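Local coordinates for uncharacterized novel protein (Burkholderia pseudomallei K96243, PDB 3FJV) that is of unknown function but belongs to the DUF3501 family and folds around an antiparallel beta sheet flanked by helices, at residues 114-120 and 164-170; 119-125 and 154-159. All coordinates share one frame; numbering follows the deposited sequence. Where two conformers were deposited one is given.

Contact 1 of 2, residues 114-120 and 164-170; sequences RVFLRVD and PLSIGCD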
loop_
_atom_site.group_PDB
_atom_site.type_symbol
_atom_site.label_atom_id
_atom_site.label_comp_id
_atom_site.label_asym_id
_atom_site.label_seq_id
_atom_site.Cartn_x
_atom_site.Cartn_y
_atom_site.Cartn_z
ATOM N N ARG A 114 -5.337 -16.708 -3.715
ATOM C CA ARG A 114 -6.047 -17.852 -3.102
ATOM C C ARG A 114 -7.546 -17.614 -2.949
ATOM O O ARG A 114 -8.250 -18.463 -2.447
ATOM C CB ARG A 114 -5.444 -18.182 -1.745
ATOM C CG ARG A 114 -3.958 -18.403 -1.716
ATOM C CD ARG A 114 -3.456 -19.302 -2.812
ATOM N NE ARG A 114 -4.176 -20.576 -2.906
ATOM C CZ ARG A 114 -3.893 -21.519 -3.803
ATOM N NH1 ARG A 114 -2.894 -21.351 -4.637
ATOM N NH2 ARG A 114 -4.589 -22.655 -3.841
ATOM N N VAL A 115 -8.024 -16.484 -3.465
ATOM C CA VAL A 115 -9.446 -16.160 -3.526
ATOM C C VAL A 115 -10.004 -16.772 -4.781
ATOM O O VAL A 115 -9.494 -16.572 -5.850
ATOM C CB VAL A 115 -9.699 -14.623 -3.539
ATOM C CG1 VAL A 115 -11.183 -14.308 -3.914
ATOM C CG2 VAL A 115 -9.295 -14.006 -2.178
ATOM N N PHE A 116 -11.096 -17.512 -4.656
ATOM C CA PHE A 116 -11.720 -18.184 -5.797
ATOM C C PHE A 116 -13.214 -18.015 -5.861
ATOM O O PHE A 116 -13.881 -17.887 -4.824
ATOM C CB PHE A 116 -11.393 -19.674 -5.802
ATOM C CG PHE A 116 -11.961 -20.435 -4.632
ATOM C CD1 PHE A 116 -11.281 -20.480 -3.446
ATOM C CD2 PHE A 116 -13.171 -21.103 -4.735
ATOM C CE1 PHE A 116 -11.764 -21.172 -2.365
ATOM C CE2 PHE A 116 -13.686 -21.792 -3.634
ATOM C CZ PHE A 116 -12.967 -21.821 -2.446
ATOM N N LEU A 117 -13.753 -18.054 -7.084
ATOM C CA LEU A 117 -15.190 -18.059 -7.343
ATOM C C LEU A 117 -15.608 -19.440 -7.822
ATOM O O LEU A 117 -14.820 -20.126 -8.484
ATOM C CB LEU A 117 -15.528 -17.093 -8.528
ATOM C CG LEU A 117 -15.626 -15.603 -8.400
ATOM C CD1 LEU A 117 -15.768 -14.928 -9.756
ATOM C CD2 LEU A 117 -16.820 -15.275 -7.546
ATOM N N ARG A 118 -16.857 -19.830 -7.596
ATOM C CA ARG A 118 -17.395 -21.034 -8.232
ATOM C C ARG A 118 -18.819 -20.787 -8.708
ATOM O O ARG A 118 -19.699 -20.474 -7.905
ATOM C CB ARG A 118 -17.362 -22.226 -7.274
ATOM C CG ARG A 118 -17.687 -23.542 -7.968
ATOM C CD ARG A 118 -18.067 -24.657 -7.011
ATOM N NE ARG A 118 -16.922 -25.415 -6.524
ATOM C CZ ARG A 118 -16.591 -26.631 -6.953
ATOM N NH1 ARG A 118 -17.311 -27.228 -7.899
ATOM N NH2 ARG A 118 -15.537 -27.252 -6.434
ATOM N N VAL A 119 -19.043 -20.899 -10.030
ATOM C CA VAL A 119 -20.389 -20.752 -10.609
ATOM C C VAL A 119 -21.049 -22.106 -10.543
ATOM O O VAL A 119 -20.570 -23.063 -11.150
ATOM C CB VAL A 119 -20.373 -20.336 -12.096
ATOM C CG1 VAL A 119 -21.803 -20.247 -12.630
ATOM C CG2 VAL A 119 -19.650 -19.039 -12.287
ATOM N N ASP A 120 -22.133 -22.223 -9.788
ATOM C CA ASP A 120 -22.843 -23.526 -9.690
ATOM C C ASP A 120 -21.866 -24.673 -9.383
ATOM O O ASP A 120 -21.044 -24.557 -8.496
ATOM C CB ASP A 120 -23.598 -23.766 -11.030
ATOM C CG ASP A 120 -24.759 -24.769 -10.911
ATOM O OD1 ASP A 120 -25.407 -24.832 -9.839
ATOM O OD2 ASP A 120 -25.017 -25.481 -11.907
ATOM N N PRO A 164 -26.293 -20.142 -8.798
ATOM C CA PRO A 164 -25.587 -19.628 -7.583
ATOM C C PRO A 164 -24.152 -19.327 -7.888
ATOM O O PRO A 164 -23.558 -20.056 -8.686
ATOM C CB PRO A 164 -25.656 -20.788 -6.604
ATOM C CG PRO A 164 -26.638 -21.724 -7.116
ATOM C CD PRO A 164 -26.924 -21.445 -8.556
ATOM N N LEU A 165 -23.626 -18.232 -7.324
ATOM C CA LEU A 165 -22.216 -17.924 -7.391
ATOM C C LEU A 165 -21.649 -17.873 -5.967
ATOM O O LEU A 165 -22.191 -17.183 -5.102
ATOM C CB LEU A 165 -22.018 -16.584 -8.074
ATOM C CG LEU A 165 -20.606 -16.072 -8.247
ATOM C CD1 LEU A 165 -19.742 -17.017 -9.061
ATOM C CD2 LEU A 165 -20.693 -14.671 -8.872
ATOM N N SER A 166 -20.585 -18.622 -5.730
ATOM C CA SER A 166 -19.979 -18.732 -4.401
ATOM C C SER A 166 -18.544 -18.202 -4.468
ATOM O O SER A 166 -17.889 -18.268 -5.541
ATOM C CB SER A 166 -20.017 -20.226 -3.949
ATOM O OG SER A 166 -21.363 -20.618 -3.815
ATOM N N ILE A 167 -18.067 -17.665 -3.337
ATOM C CA ILE A 167 -16.708 -17.158 -3.202
ATOM C C ILE A 167 -16.058 -17.761 -1.954
ATOM O O ILE A 167 -16.703 -17.925 -0.900
ATOM C CB ILE A 167 -16.672 -15.624 -3.159
ATOM C CG1 ILE A 167 -15.250 -15.084 -3.242
ATOM C CG2 ILE A 167 -17.329 -15.084 -1.903
ATOM C CD1 ILE A 167 -15.242 -13.586 -3.392
ATOM N N GLY A 168 -14.802 -18.142 -2.084
ATOM C CA GLY A 168 -14.033 -18.730 -0.976
ATOM C C GLY A 168 -12.587 -18.256 -0.942
ATOM O O GLY A 168 -12.153 -17.484 -1.790
ATOM N N CYS A 169 -11.852 -18.715 0.059
ATOM C CA CYS A 169 -10.411 -18.509 0.127
ATOM C C CYS A 169 -9.768 -19.746 0.778
ATOM O O CYS A 169 -10.230 -20.194 1.831
ATOM C CB CYS A 169 -10.111 -17.288 0.997
ATOM S SG CYS A 169 -8.349 -16.831 1.039
ATOM N N ASP A 170 -8.681 -20.241 0.195
ATOM C CA ASP A 170 -7.997 -21.407 0.734
ATOM C C ASP A 170 -6.580 -21.115 1.208
ATOM O O ASP A 170 -5.804 -22.046 1.409
ATOM C CB ASP A 170 -8.013 -22.585 -0.268
ATOM C CG ASP A 170 -7.182 -22.336 -1.522
ATOM O OD1 ASP A 170 -6.512 -21.279 -1.653
ATOM O OD2 ASP A 170 -7.191 -23.227 -2.390
HETATM O O HOH W 1 -21.758 -21.781 -6.429
#
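Strands 115-119 and 165-169 are antiparallel neighbours inside the sheet, their short axes 4.7 Å apart at 157°, and Arg-114 and Asp-170 close one end of the pairing with a salt bridge. The arginine grips side-on: Arg-114 NE reaches Asp-170 OD1 at 2.7 Å, and Arg-114 NH2 reaches Asp-170 OD2 at 3.0 Å, both on syn sides. Guanidinium and carboxylate planes lie 15° apart, so the grip is nearly flat, with both nitrogens somewhat out of the carboxylate plane, and the bends at chi2 and chi3 fold the arginine chain back to this edge. Tyr-126 OH is a second partner of Asp-170 OD2.

Phe-116 and Gly-168 form a hydrogen-bonded pair, with Gly-168 N 2.9 Å from Phe-116 O. With chi1 at 65° the ring stands over the neighbouring strand, where Gly-168 CA makes a CH-pi contact 3.9 Å from the centroid of the Phe-116 ring. Arg-118 and Ser-166 form the next such pair. In this antiparallel sheet, strand 125-129 continues the order beyond 115-119 and strand 176-180 beyond 165-169. On the opposite sheet face from Phe-116, Leu-117 CD2 meets Leu-165 CD1 at 3.7 Å, and Val-119 CG2 approaches the same methyl; helix 153-160 covers Val-119 and Leu-165. At the far end Asp-120 N donates to Pro-164 O (2.8 Å), while a water joins Arg-118 O to Ser-166 OG.

Contact 2 of 2, residues 119-125 and 154-159; sequences VDDEAPV and AMKAKL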
loop_
_atom_site.group_PDB
_atom_site.type_symbol
_atom_site.label_atom_id
_atom_site.label_comp_id
_atom_site.label_asym_id
_atom_site.label_seq_id
_atom_site.Cartn_x
_atom_site.Cartn_y
_atom_site.Cartn_z
ATOM N N VAL A 119 -19.043 -20.899 -10.030
ATOM C CA VAL A 119 -20.389 -20.752 -10.609
ATOM C C VAL A 119 -21.049 -22.106 -10.543
ATOM O O VAL A 119 -20.570 -23.063 -11.150
ATOM C CB VAL A 119 -20.373 -20.336 -12.096
ATOM C CG1 VAL A 119 -21.803 -20.247 -12.630
ATOM C CG2 VAL A 119 -19.650 -19.039 -12.287
ATOM N N ASP A 120 -22.133 -22.223 -9.788
ATOM C CA ASP A 120 -22.843 -23.526 -9.690
ATOM C C ASP A 120 -21.866 -24.673 -9.383
ATOM O O ASP A 120 -21.044 -24.557 -8.496
ATOM C CB ASP A 120 -23.598 -23.766 -11.030
ATOM C CG ASP A 120 -24.759 -24.769 -10.911
ATOM O OD1 ASP A 120 -25.407 -24.832 -9.839
ATOM O OD2 ASP A 120 -25.017 -25.481 -11.907
ATOM N N ASP A 121 -21.940 -25.792 -10.097
ATOM C CA ASP A 121 -21.008 -26.910 -9.845
ATOM C C ASP A 121 -19.846 -26.950 -10.813
ATOM O O ASP A 121 -19.242 -27.979 -11.012
ATOM C CB ASP A 121 -21.738 -28.236 -9.879
ATOM C CG ASP A 121 -22.371 -28.503 -11.214
ATOM O OD1 ASP A 121 -22.537 -27.524 -12.006
ATOM O OD2 ASP A 121 -22.705 -29.682 -11.465
ATOM N N GLU A 122 -19.471 -25.816 -11.387
ATOM C CA GLU A 122 -18.362 -25.831 -12.339
ATOM C C GLU A 122 -17.050 -25.799 -11.547
ATOM O O GLU A 122 -17.083 -25.638 -10.305
ATOM C CB GLU A 122 -18.528 -24.630 -13.286
ATOM C CG GLU A 122 -19.885 -24.621 -14.023
ATOM C CD GLU A 122 -19.987 -25.705 -15.096
ATOM O OE1 GLU A 122 -18.946 -26.009 -15.722
ATOM O OE2 GLU A 122 -21.065 -26.302 -15.245
ATOM N N ALA A 123 -15.917 -25.982 -12.236
ATOM C CA ALA A 123 -14.618 -25.883 -11.574
ATOM C C ALA A 123 -14.450 -24.506 -10.935
ATOM O O ALA A 123 -14.857 -23.486 -11.528
ATOM C CB ALA A 123 -13.466 -26.126 -12.537
ATOM N N PRO A 124 -13.817 -24.454 -9.762
ATOM C CA PRO A 124 -13.561 -23.132 -9.179
ATOM C C PRO A 124 -12.596 -22.319 -10.046
ATOM O O PRO A 124 -11.790 -22.906 -10.792
ATOM C CB PRO A 124 -12.913 -23.424 -7.837
ATOM C CG PRO A 124 -12.770 -24.920 -7.698
ATOM C CD PRO A 124 -13.313 -25.576 -8.939
ATOM N N VAL A 125 -12.730 -20.995 -9.985
ATOM C CA VAL A 125 -11.849 -20.052 -10.686
ATOM C C VAL A 125 -11.078 -19.166 -9.687
ATOM O O VAL A 125 -11.636 -18.350 -8.967
ATOM C CB VAL A 125 -12.614 -19.179 -11.718
ATOM C CG1 VAL A 125 -11.694 -17.970 -12.245
ATOM C CG2 VAL A 125 -13.125 -20.060 -12.860
ATOM N N ALA A 154 -19.373 -22.280 -20.299
ATOM C CA ALA A 154 -20.330 -22.973 -19.455
ATOM C C ALA A 154 -20.646 -22.150 -18.191
ATOM O O ALA A 154 -21.789 -22.044 -17.799
ATOM C CB ALA A 154 -19.869 -24.456 -19.157
HETATM N N MSE A 155 -19.641 -21.496 -17.604
HETATM C CA MSE A 155 -19.848 -20.637 -16.445
HETATM C C MSE A 155 -20.607 -19.380 -16.750
HETATM O O MSE A 155 -21.501 -18.976 -16.015
HETATM C CB MSE A 155 -18.471 -20.282 -15.851
HETATM C CG MSE A 155 -17.717 -21.462 -15.341
HETATM SE SE MSE A 155 -15.935 -20.807 -14.867
HETATM C CE MSE A 155 -15.067 -22.617 -14.852
ATOM N N LYS A 156 -20.301 -18.757 -17.897
ATOM C CA LYS A 156 -21.046 -17.613 -18.307
ATOM C C LYS A 156 -22.539 -17.962 -18.505
ATOM O O LYS A 156 -23.422 -17.189 -18.116
ATOM C CB LYS A 156 -20.492 -17.029 -19.612
ATOM C CG LYS A 156 -19.205 -16.283 -19.521
ATOM C CD LYS A 156 -19.019 -15.643 -20.894
ATOM C CE LYS A 156 -17.690 -15.113 -21.130
ATOM N NZ LYS A 156 -17.554 -14.787 -22.588
ATOM N N ALA A 157 -22.815 -19.091 -19.145
ATOM C CA ALA A 157 -24.192 -19.470 -19.421
ATOM C C ALA A 157 -24.963 -19.572 -18.064
ATOM O O ALA A 157 -26.089 -19.039 -17.901
ATOM C CB ALA A 157 -24.252 -20.805 -20.167
ATOM N N LYS A 158 -24.374 -20.313 -17.146
ATOM C CA LYS A 158 -25.048 -20.654 -15.874
ATOM C C LYS A 158 -25.243 -19.386 -15.067
ATOM O O LYS A 158 -26.320 -19.146 -14.601
ATOM C CB LYS A 158 -24.279 -21.727 -15.072
ATOM C CG LYS A 158 -24.428 -23.128 -15.658
ATOM C CD LYS A 158 -23.781 -24.159 -14.845
ATOM C CE LYS A 158 -24.124 -25.556 -15.306
ATOM N NZ LYS A 158 -23.374 -26.453 -14.347
ATOM N N LEU A 159 -24.225 -18.531 -15.002
ATOM C CA LEU A 159 -24.340 -17.292 -14.260
ATOM C C LEU A 159 -25.456 -16.374 -14.793
ATOM O O LEU A 159 -26.323 -15.876 -14.026
ATOM C CB LEU A 159 -22.995 -16.563 -14.267
ATOM C CG LEU A 159 -22.834 -15.441 -13.280
ATOM C CD1 LEU A 159 -23.017 -15.974 -11.848
ATOM C CD2 LEU A 159 -21.489 -14.741 -13.492
#
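An extended chain beyond CG, with chi2 to chi4 of Lys-158 all near 180°, carries its ammonium from helix 153-160 to the acidic turn, where Glu-122, bent at chi2 (-72°), brings its carboxylate round to meet it. NZ of Lys-158 forms a salt bridge with Glu-122 OE2, though their 2.5 Å separation is doubtfully short, and lies 2.7 Å from Asp-121 OD1 in a second salt bridge. In a third, Lys-158 NZ donates to Asp-120 OD2 at 3.1 Å, meeting it on the anti side of the carboxylate. Three acids around one ammonium form a salt-bridge network, and the lysine charge probably eases the mutual repulsion of the carboxylates.

The acids sit on a type II' beta turn from Val-119 to Glu-122, closed by Glu-122 N to Val-119 O at 3.0 Å; the turn begins the connection between antiparallel strands 115-119 and 125-129. Apolar contacts lie beside the charged cluster. Selenomethionine Met-155 runs out along the loop: its CG packs against Glu-122 CB and its SE lies 3.5 Å from Val-125 CG2. Separately, Met-155 CE rests against the carbonyl oxygen, Ala-123 O, at 3.4 Å. Val-119 CG1 wedges between the Met-155 carbonyl oxygen and Lys-158 CB (3.8 Å from the latter), while Val-119 CG2 lies against Met-155 CB (4.0 Å). Leu-159, touched by Val-119 CG1, also packs on Leu-165 of the sheet.

How the contacts relate
The centres of contacts 1 and 2 lie about 10 Å apart, on the same side of the chain's centre, and Val-119 and Asp-120 belong to both. Along the chain, strand 115-119 leads into the loop of contact 2 and on to strand 125-129; helix 153-160 follows later, directly before strand 165-169. Apart from the two shared residues, contact 2 falls between the segments of contact 1 in sequence. A probable hydrogen bond from Val-125 N to Leu-117 O, 2.7 Å, ties them directly. Together they join two sheet strands to the helix packed at their end, all within the DUF3501 region of the chain; any functional role remains unknown.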